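Long-range contacts in DNA polymerase sliding clamp 3 (Sulfolobus tokodaii, PDB 3AIZ), which serves as one subunit of a ring-shaped sliding clamp that encircles DNA and tethers the replicative polymerase and other DNA-processing proteins to it: residues C[11-19]-C[71-79]; C[91-99]-C[107-115]. All blocks are in the same frame, centred on the assembly; numbering follows the deposited sequence.

Contact 1 of 2, residues C[11-19]-C[71-79]; sequences FSYIFRTLE and LEDFTDVLK. With SO4 (sulfate ion), chain G.
Ser12 and Leu78 mark one end of a helix pair, Glu19 and Leu71 the other: helices 11-18 and 71-78 run roughly antiparallel, at 146°, and their axes approach to 9.5 Å. The backbones are nearest where CA of Ser12 lies 5.5 Å from CA of Leu78, and their CB atoms touch at 3.7 Å. This N-terminal-domain pair probably faces the DNA channel, as in PCNA rings. It illustrates knobs-into-holes packing, with Phe15 as the knob among Leu71, Phe74, Thr75 and Leu78. CE2 of Phe74 comes over one face of the Phe15 ring, 3.5 Å from CD2 of Phe15, in a T-shaped stack with planes at 73°. CD1 of Leu71 lies at the edge of the same ring, while CD2, the other branch of Leu71, packs against CB of Leu18 at 3.5 Å.

The carboxylate of Glu19 lies over CB and CG2 of Thr75, whose hydroxyl is given to Leu71 O of its own helix (OG1 to O 2.9 Å). Arg16 lays its CG on Thr75 CG2, bends at chi3 (62°), and hydrogen-bonds a sulfate, probably from the crystallisation liquor, through NH2 to O3 (2.8 Å) and NE to O2. Lys79 CG lies over one face of the guanidinium.

Beneath the pair, Phe15 and Leu71 rest on strand 24-29 and Leu18 on strand 45-52, while Phe74 and Val77 lean on strand 106-111.

Contact 2 of 2, residues C[91-99]-C[107-115]; sequences TDENQNIKV and RTFTFPSIV
Ile97 and Val99 pair with Phe111 and Phe109 in an antiparallel beta hairpin, strands 97-102 and 106-111, at the end of this chain's share of a sheet in the N-terminal half of the clamp subunit. Four backbone bonds join the strands. Ile97 N to Phe111 O is weak at 3.4 Å, and the return bond from Phe111 N to Ile97 O is 3.2 Å and nearly straight (166°). Around the next hydrogen-bonded pair, Val99 N reaches Phe109 O at 2.9 Å and Phe109 N reaches Val99 O at 2.8 Å. Between these two hydrogen-bonded pairs, Ile97-Phe111 and Val99-Phe109, Lys98 and Thr110 form a non-hydrogen-bonded pair, and CA-H...O contacts from Thr110 to Ile97 O and from Thr108 to Val99 O supplement the bonding.

Apolar contacts gather on the face bearing Ile97, Val99, Phe109 and Phe111, which is turned toward helix 71-78. On the other face Lys98 runs alongside Thr110, its CG 3.5 Å from OG1 of Thr110. Along its other edge strand 106-111 pairs antiparallel with a strand of the sliding clamp B chain, so the sheet continues across the subunit interface, where the Phe109 ring meets Tyr177 of that chain.

With CG beside its backbone N (chi1 -52°), Phe111 presents a ring edge to two aliphatic branches: Ile97 CG2, 3.6 Å from CD1 of Phe111, and Val99 CG2, 3.5 Å from CE1 of Phe111.

In the fold
From the N terminus, strand 2-5 leads into helix 8-18, and contact 1 closes the long, strand-rich excursion that returns at helix 71-78. The chain then passes through strand 86-91 to the hairpin of contact 2, a much shorter closure. The two contacts follow one another in series and neither nests nor crosses. They nevertheless meet in space, their centres about 15 Å apart: CE1 of Phe74 touches CG2 of Val99 at 3.5 Å, and Val77 packs against Phe109 and Phe111. Helix 71-78 is thus shared ground: part of contact 1, it also packs on contact 2, the interface hairpin that joins the sliding clamp B subunit.

Contact 1 of 2, residues C[11-19]-C[71-79]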
loop_
_atom_site.group_PDB
_atom_site.type_symbol
_atom_site.label_atom_id
_atom_site.label_comp_id
_atom_site.label_asym_id
_atom_site.label_seq_id
_atom_site.Cartn_x
_atom_site.Cartn_y
_atom_site.Cartn_z
ATOM N N PHE C 11 -4.307 -6.248 -32.454
ATOM C CA PHE C 11 -3.444 -6.879 -33.445
ATOM C C PHE C 11 -1.996 -6.982 -32.970
ATOM O O PHE C 11 -1.318 -7.972 -33.236
ATOM C CB PHE C 11 -3.511 -6.104 -34.764
ATOM C CG PHE C 11 -2.698 -6.711 -35.870
ATOM C CD1 PHE C 11 -3.238 -7.685 -36.692
ATOM C CD2 PHE C 11 -1.396 -6.297 -36.097
ATOM C CE1 PHE C 11 -2.493 -8.240 -37.713
ATOM C CE2 PHE C 11 -0.646 -6.849 -37.118
ATOM C CZ PHE C 11 -1.196 -7.821 -37.927
ATOM N N SER C 12 -1.528 -5.959 -32.263
ATOM C CA SER C 12 -0.141 -5.921 -31.814
ATOM C C SER C 12 0.158 -6.995 -30.772
ATOM O O SER C 12 1.272 -7.515 -30.709
ATOM C CB SER C 12 0.208 -4.539 -31.259
ATOM O OG SER C 12 -0.536 -4.254 -30.089
ATOM N N TYR C 13 -0.839 -7.326 -29.958
ATOM C CA TYR C 13 -0.654 -8.298 -28.884
ATOM C C TYR C 13 -0.410 -9.717 -29.396
ATOM O O TYR C 13 0.139 -10.555 -28.681
ATOM C CB TYR C 13 -1.835 -8.270 -27.912
ATOM C CG TYR C 13 -1.732 -7.177 -26.871
ATOM C CD1 TYR C 13 -2.288 -5.925 -27.091
ATOM C CD2 TYR C 13 -1.069 -7.398 -25.670
ATOM C CE1 TYR C 13 -2.190 -4.925 -26.143
ATOM C CE2 TYR C 13 -0.967 -6.405 -24.717
ATOM C CZ TYR C 13 -1.530 -5.170 -24.956
ATOM O OH TYR C 13 -1.431 -4.177 -24.009
ATOM N N ILE C 14 -0.821 -9.982 -30.633
ATOM C CA ILE C 14 -0.540 -11.266 -31.263
ATOM C C ILE C 14 0.968 -11.470 -31.361
ATOM O O ILE C 14 1.474 -12.575 -31.169
ATOM C CB ILE C 14 -1.143 -11.351 -32.679
ATOM C CG1 ILE C 14 -2.661 -11.170 -32.633
ATOM C CG2 ILE C 14 -0.785 -12.676 -33.333
ATOM C CD1 ILE C 14 -3.318 -11.223 -33.994
ATOM N N PHE C 15 1.678 -10.386 -31.655
ATOM C CA PHE C 15 3.121 -10.431 -31.850
ATOM C C PHE C 15 3.872 -10.281 -30.532
ATOM O O PHE C 15 5.010 -10.732 -30.400
ATOM C CB PHE C 15 3.550 -9.354 -32.846
ATOM C CG PHE C 15 2.925 -9.511 -34.200
ATOM C CD1 PHE C 15 1.643 -9.047 -34.442
ATOM C CD2 PHE C 15 3.611 -10.133 -35.228
ATOM C CE1 PHE C 15 1.062 -9.198 -35.684
ATOM C CE2 PHE C 15 3.034 -10.286 -36.473
ATOM C CZ PHE C 15 1.758 -9.818 -36.702
ATOM N N ARG C 16 3.230 -9.649 -29.557
ATOM C CA ARG C 16 3.803 -9.541 -28.223
ATOM C C ARG C 16 3.759 -10.901 -27.530
ATOM O O ARG C 16 4.623 -11.222 -26.714
ATOM C CB ARG C 16 3.057 -8.487 -27.404
ATOM C CG ARG C 16 3.023 -7.120 -28.068
ATOM C CD ARG C 16 2.241 -6.115 -27.245
ATOM N NE ARG C 16 2.839 -5.902 -25.931
ATOM C CZ ARG C 16 2.395 -5.017 -25.047
ATOM N NH1 ARG C 16 1.346 -4.257 -25.336
ATOM N NH2 ARG C 16 2.998 -4.888 -23.873
ATOM N N THR C 17 2.752 -11.701 -27.868
ATOM C CA THR C 17 2.665 -13.069 -27.376
ATOM C C THR C 17 3.806 -13.899 -27.952
ATOM O O THR C 17 4.466 -14.649 -27.234
ATOM C CB THR C 17 1.331 -13.737 -27.764
ATOM O OG1 THR C 17 0.242 -13.044 -27.144
ATOM C CG2 THR C 17 1.316 -15.188 -27.313
ATOM N N LEU C 18 4.030 -13.754 -29.254
ATOM C CA LEU C 18 5.062 -14.518 -29.948
ATOM C C LEU C 18 6.463 -14.234 -29.412
ATOM O O LEU C 18 7.334 -15.102 -29.456
ATOM C CB LEU C 18 5.009 -14.251 -31.454
ATOM C CG LEU C 18 3.755 -14.726 -32.188
ATOM C CD1 LEU C 18 3.801 -14.318 -33.651
ATOM C CD2 LEU C 18 3.595 -16.230 -32.055
ATOM N N GLU C 19 6.678 -13.022 -28.910
ATOM C CA GLU C 19 7.973 -12.655 -28.343
ATOM C C GLU C 19 8.392 -13.628 -27.248
ATOM O O GLU C 19 9.581 -13.870 -27.038
ATOM C CB GLU C 19 7.941 -11.234 -27.781
ATOM C CG GLU C 19 8.135 -10.141 -28.814
ATOM C CD GLU C 19 8.165 -8.758 -28.191
ATOM O OE1 GLU C 19 7.359 -8.500 -27.270
ATOM O OE2 GLU C 19 8.993 -7.927 -28.624
ATOM N N LEU C 71 11.497 -9.949 -34.390
ATOM C CA LEU C 71 10.233 -9.674 -33.715
ATOM C C LEU C 71 10.316 -8.534 -32.698
ATOM O O LEU C 71 9.354 -7.792 -32.515
ATOM C CB LEU C 71 9.701 -10.945 -33.049
ATOM C CG LEU C 71 8.251 -10.908 -32.565
ATOM C CD1 LEU C 71 7.310 -10.589 -33.713
ATOM C CD2 LEU C 71 7.877 -12.229 -31.919
ATOM N N GLU C 72 11.463 -8.397 -32.040
ATOM C CA GLU C 72 11.629 -7.372 -31.010
ATOM C C GLU C 72 11.449 -5.957 -31.563
ATOM O O GLU C 72 10.721 -5.144 -30.994
ATOM C CB GLU C 72 12.995 -7.497 -30.334
ATOM C CG GLU C 72 13.232 -6.468 -29.238
ATOM C CD GLU C 72 14.652 -6.495 -28.705
ATOM O OE1 GLU C 72 15.400 -7.436 -29.047
ATOM O OE2 GLU C 72 15.019 -5.574 -27.944
ATOM N N ASP C 73 12.124 -5.668 -32.671
ATOM C CA ASP C 73 12.031 -4.359 -33.302
ATOM C C ASP C 73 10.624 -4.108 -33.824
ATOM O O ASP C 73 10.091 -3.005 -33.699
ATOM C CB ASP C 73 13.039 -4.247 -34.444
ATOM C CG ASP C 73 14.470 -4.332 -33.964
ATOM O OD1 ASP C 73 14.721 -3.995 -32.786
ATOM O OD2 ASP C 73 15.343 -4.731 -34.763
ATOM N N PHE C 74 10.032 -5.141 -34.413
ATOM C CA PHE C 74 8.689 -5.047 -34.967
ATOM C C PHE C 74 7.660 -4.822 -33.866
ATOM O O PHE C 74 6.668 -4.121 -34.063
ATOM C CB PHE C 74 8.352 -6.313 -35.757
ATOM C CG PHE C 74 7.007 -6.275 -36.422
ATOM C CD1 PHE C 74 6.756 -5.387 -37.454
ATOM C CD2 PHE C 74 5.999 -7.136 -36.027
ATOM C CE1 PHE C 74 5.519 -5.353 -38.073
ATOM C CE2 PHE C 74 4.763 -7.108 -36.642
ATOM C CZ PHE C 74 4.522 -6.216 -37.667
ATOM N N THR C 75 7.905 -5.417 -32.704
ATOM C CA THR C 75 7.003 -5.273 -31.569
ATOM C C THR C 75 7.253 -3.958 -30.833
ATOM O O THR C 75 6.340 -3.388 -30.235
ATOM C CB THR C 75 7.133 -6.460 -30.594
ATOM O OG1 THR C 75 6.743 -7.668 -31.259
ATOM C CG2 THR C 75 6.245 -6.258 -29.379
ATOM N N ASP C 76 8.492 -3.476 -30.885
ATOM C CA ASP C 76 8.838 -2.198 -30.269
ATOM C C ASP C 76 8.029 -1.050 -30.865
ATOM O O ASP C 76 7.690 -0.096 -30.166
ATOM C CB ASP C 76 10.338 -1.911 -30.403
ATOM C CG ASP C 76 11.156 -2.532 -29.283
ATOM O OD1 ASP C 76 10.557 -2.978 -28.281
ATOM O OD2 ASP C 76 12.399 -2.567 -29.402
ATOM N N VAL C 77 7.723 -1.140 -32.157
ATOM C CA VAL C 77 6.941 -0.102 -32.817
ATOM C C VAL C 77 5.449 -0.384 -32.699
ATOM O O VAL C 77 4.629 0.530 -32.784
ATOM C CB VAL C 77 7.318 0.057 -34.307
ATOM C CG1 VAL C 77 8.824 0.207 -34.460
ATOM C CG2 VAL C 77 6.813 -1.123 -35.114
ATOM N N LEU C 78 5.102 -1.652 -32.503
ATOM C CA LEU C 78 3.709 -2.043 -32.328
ATOM C C LEU C 78 3.187 -1.607 -30.964
ATOM O O LEU C 78 2.001 -1.324 -30.806
ATOM C CB LEU C 78 3.542 -3.554 -32.499
ATOM C CG LEU C 78 3.676 -4.110 -33.918
ATOM C CD1 LEU C 78 3.528 -5.622 -33.913
ATOM C CD2 LEU C 78 2.654 -3.476 -34.847
ATOM N N LYS C 79 4.079 -1.554 -29.981
ATOM C CA LYS C 79 3.710 -1.122 -28.640
ATOM C C LYS C 79 3.311 0.351 -28.626
ATOM O O LYS C 79 2.656 0.816 -27.693
ATOM C CB LYS C 79 4.865 -1.345 -27.661
ATOM C CG LYS C 79 5.202 -2.800 -27.389
ATOM C CD LYS C 79 6.314 -2.908 -26.356
ATOM C CE LYS C 79 6.697 -4.354 -26.086
ATOM N NZ LYS C 79 7.769 -4.457 -25.057
HETATM S S SO4 G . 5.549 -7.266 -23.090
HETATM O O1 SO4 G . 5.761 -8.706 -22.970
HETATM O O2 SO4 G . 5.516 -6.895 -24.504
HETATM O O3 SO4 G . 4.280 -6.908 -22.459
HETATM O O4 SO4 G . 6.639 -6.557 -22.424
#

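Contact 2 of 2, residues C[91-99]-C[107-115]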
loop_
_atom_site.group_PDB
_atom_site.type_symbol
_atom_site.label_atom_id
_atom_site.label_comp_id
_atom_site.label_asym_id
_atom_site.label_seq_id
_atom_site.Cartn_x
_atom_site.Cartn_y
_atom_site.Cartn_z
ATOM N N THR C 91 5.620 -3.579 -48.517
ATOM C CA THR C 91 6.978 -3.921 -48.923
ATOM C C THR C 91 7.529 -2.871 -49.883
ATOM O O THR C 91 6.905 -2.560 -50.897
ATOM C CB THR C 91 7.035 -5.303 -49.599
ATOM O OG1 THR C 91 6.539 -6.301 -48.701
ATOM C CG2 THR C 91 8.463 -5.645 -49.991
ATOM N N ASP C 92 8.702 -2.333 -49.562
ATOM C CA ASP C 92 9.298 -1.263 -50.360
ATOM C C ASP C 92 10.139 -1.786 -51.523
ATOM O O ASP C 92 11.131 -1.165 -51.906
ATOM C CB ASP C 92 10.142 -0.339 -49.474
ATOM C CG ASP C 92 11.291 -1.065 -48.797
ATOM O OD1 ASP C 92 11.565 -2.229 -49.159
ATOM O OD2 ASP C 92 11.925 -0.466 -47.902
ATOM N N GLU C 93 9.734 -2.925 -52.078
ATOM C CA GLU C 93 10.437 -3.545 -53.202
ATOM C C GLU C 93 11.793 -4.121 -52.795
ATOM O O GLU C 93 12.187 -5.189 -53.266
ATOM C CB GLU C 93 10.590 -2.563 -54.368
ATOM C CG GLU C 93 9.266 -2.081 -54.949
ATOM C CD GLU C 93 8.389 -3.221 -55.440
ATOM O OE1 GLU C 93 8.496 -3.586 -56.630
ATOM O OE2 GLU C 93 7.592 -3.750 -54.636
ATOM N N ASN C 94 12.505 -3.411 -51.923
ATOM C CA ASN C 94 13.750 -3.920 -51.360
ATOM C C ASN C 94 13.477 -5.035 -50.358
ATOM O O ASN C 94 14.336 -5.381 -49.544
ATOM C CB ASN C 94 14.549 -2.796 -50.696
ATOM C CG ASN C 94 15.267 -1.919 -51.703
ATOM O OD1 ASN C 94 15.294 -2.217 -52.897
ATOM N ND2 ASN C 94 15.860 -0.830 -51.224
ATOM N N GLN C 95 12.266 -5.582 -50.422
ATOM C CA GLN C 95 11.847 -6.678 -49.555
ATOM C C GLN C 95 11.657 -6.230 -48.106
ATOM O O GLN C 95 11.051 -6.939 -47.304
ATOM C CB GLN C 95 12.837 -7.845 -49.639
ATOM C CG GLN C 95 12.910 -8.493 -51.016
ATOM C CD GLN C 95 13.982 -9.563 -51.105
ATOM O OE1 GLN C 95 14.952 -9.553 -50.346
ATOM N NE2 GLN C 95 13.813 -10.493 -52.040
ATOM N N ASN C 96 12.168 -5.046 -47.781
ATOM C CA ASN C 96 12.035 -4.496 -46.438
ATOM C C ASN C 96 10.581 -4.238 -46.060
ATOM O O ASN C 96 9.807 -3.702 -46.853
ATOM C CB ASN C 96 12.850 -3.209 -46.305
ATOM C CG ASN C 96 14.341 -3.445 -46.455
ATOM O OD1 ASN C 96 15.104 -2.518 -46.729
ATOM N ND2 ASN C 96 14.761 -4.695 -46.280
ATOM N N ILE C 97 10.215 -4.623 -44.843
ATOM C CA ILE C 97 8.852 -4.445 -44.358
ATOM C C ILE C 97 8.609 -3.002 -43.908
ATOM O O ILE C 97 9.472 -2.380 -43.285
ATOM C CB ILE C 97 8.542 -5.420 -43.199
ATOM C CG1 ILE C 97 7.061 -5.364 -42.821
ATOM C CG2 ILE C 97 9.425 -5.127 -41.995
ATOM C CD1 ILE C 97 6.140 -5.924 -43.882
ATOM N N LYS C 98 7.435 -2.472 -44.237
ATOM C CA LYS C 98 7.061 -1.115 -43.852
ATOM C C LYS C 98 5.860 -1.107 -42.915
ATOM O O LYS C 98 4.800 -1.636 -43.246
ATOM C CB LYS C 98 6.746 -0.265 -45.084
ATOM C CG LYS C 98 7.954 0.381 -45.735
ATOM C CD LYS C 98 7.529 1.358 -46.822
ATOM C CE LYS C 98 8.725 2.083 -47.418
ATOM N NZ LYS C 98 8.333 2.971 -48.550
ATOM N N VAL C 99 6.030 -0.501 -41.744
ATOM C CA VAL C 99 4.937 -0.357 -40.793
ATOM C C VAL C 99 4.543 1.112 -40.698
ATOM O O VAL C 99 5.348 1.954 -40.300
ATOM C CB VAL C 99 5.329 -0.870 -39.397
ATOM C CG1 VAL C 99 4.109 -0.934 -38.494
ATOM C CG2 VAL C 99 5.983 -2.235 -39.502
ATOM N N ARG C 107 3.288 8.114 -39.268
ATOM C CA ARG C 107 4.675 7.721 -39.054
ATOM C C ARG C 107 4.954 6.354 -39.673
ATOM O O ARG C 107 4.116 5.457 -39.615
ATOM C CB ARG C 107 4.987 7.699 -37.557
ATOM C CG ARG C 107 3.994 6.887 -36.737
ATOM C CD ARG C 107 4.135 7.167 -35.252
ATOM N NE ARG C 107 3.170 6.416 -34.452
ATOM C CZ ARG C 107 1.875 6.710 -34.372
ATOM N NH1 ARG C 107 1.071 5.975 -33.617
ATOM N NH2 ARG C 107 1.383 7.733 -35.052
ATOM N N THR C 108 6.135 6.202 -40.264
ATOM C CA THR C 108 6.497 4.953 -40.926
ATOM C C THR C 108 7.849 4.411 -40.474
ATOM O O THR C 108 8.884 5.054 -40.658
ATOM C CB THR C 108 6.507 5.108 -42.458
ATOM O OG1 THR C 108 5.170 5.317 -42.929
ATOM C CG2 THR C 108 7.078 3.858 -43.114
ATOM N N PHE C 109 7.829 3.221 -39.882
ATOM C CA PHE C 109 9.051 2.520 -39.513
ATOM C C PHE C 109 9.394 1.487 -40.580
ATOM O O PHE C 109 8.507 0.925 -41.222
ATOM C CB PHE C 109 8.886 1.824 -38.161
ATOM C CG PHE C 109 8.694 2.764 -37.007
ATOM C CD1 PHE C 109 7.443 3.281 -36.718
ATOM C CD2 PHE C 109 9.761 3.115 -36.198
ATOM C CE1 PHE C 109 7.263 4.140 -35.653
ATOM C CE2 PHE C 109 9.586 3.972 -35.130
ATOM C CZ PHE C 109 8.337 4.486 -34.858
ATOM N N THR C 110 10.684 1.236 -40.770
ATOM C CA THR C 110 11.129 0.241 -41.735
ATOM C C THR C 110 12.152 -0.703 -41.117
ATOM O O THR C 110 13.055 -0.274 -40.403
ATOM C CB THR C 110 11.728 0.896 -42.992
ATOM O OG1 THR C 110 10.670 1.407 -43.812
ATOM C CG2 THR C 110 12.526 -0.119 -43.793
ATOM N N PHE C 111 11.998 -1.993 -41.391
ATOM C CA PHE C 111 12.907 -2.996 -40.856
ATOM C C PHE C 111 13.602 -3.741 -41.986
ATOM O O PHE C 111 12.985 -4.047 -43.006
ATOM C CB PHE C 111 12.146 -3.978 -39.963
ATOM C CG PHE C 111 11.326 -3.311 -38.897
ATOM C CD1 PHE C 111 9.984 -3.041 -39.106
ATOM C CD2 PHE C 111 11.899 -2.945 -37.691
ATOM C CE1 PHE C 111 9.225 -2.423 -38.127
ATOM C CE2 PHE C 111 11.146 -2.327 -36.708
ATOM C CZ PHE C 111 9.807 -2.066 -36.927
ATOM N N PRO C 112 14.898 -4.030 -41.810
ATOM C CA PRO C 112 15.651 -4.782 -42.814
ATOM C C PRO C 112 15.177 -6.227 -42.857
ATOM O O PRO C 112 14.794 -6.776 -41.822
ATOM C CB PRO C 112 17.085 -4.719 -42.284
ATOM C CG PRO C 112 16.924 -4.582 -40.809
ATOM C CD PRO C 112 15.722 -3.700 -40.634
ATOM N N SER C 113 15.191 -6.833 -44.039
ATOM C CA SER C 113 14.813 -8.232 -44.170
ATOM C C SER C 113 15.945 -9.136 -43.699
ATOM O O SER C 113 17.123 -8.796 -43.830
ATOM C CB SER C 113 14.438 -8.561 -45.614
ATOM O OG SER C 113 13.274 -7.857 -46.005
ATOM N N ILE C 114 15.578 -10.285 -43.142
ATOM C CA ILE C 114 16.556 -11.246 -42.650
ATOM C C ILE C 114 16.217 -12.648 -43.142
ATOM O O ILE C 114 15.107 -12.895 -43.614
ATOM C CB ILE C 114 16.615 -11.243 -41.113
ATOM C CG1 ILE C 114 15.220 -11.474 -40.530
ATOM C CG2 ILE C 114 17.185 -9.929 -40.604
ATOM C CD1 ILE C 114 15.165 -11.352 -39.024
ATOM N N VAL C 115 17.175 -13.562 -43.038
ATOM C CA VAL C 115 16.951 -14.941 -43.453
ATOM C C VAL C 115 15.856 -15.589 -42.613
ATOM O O VAL C 115 15.924 -15.602 -41.383
ATOM C CB VAL C 115 18.238 -15.784 -43.376
ATOM C CG1 VAL C 115 19.203 -15.375 -44.476
ATOM C CG2 VAL C 115 18.887 -15.646 -42.009
#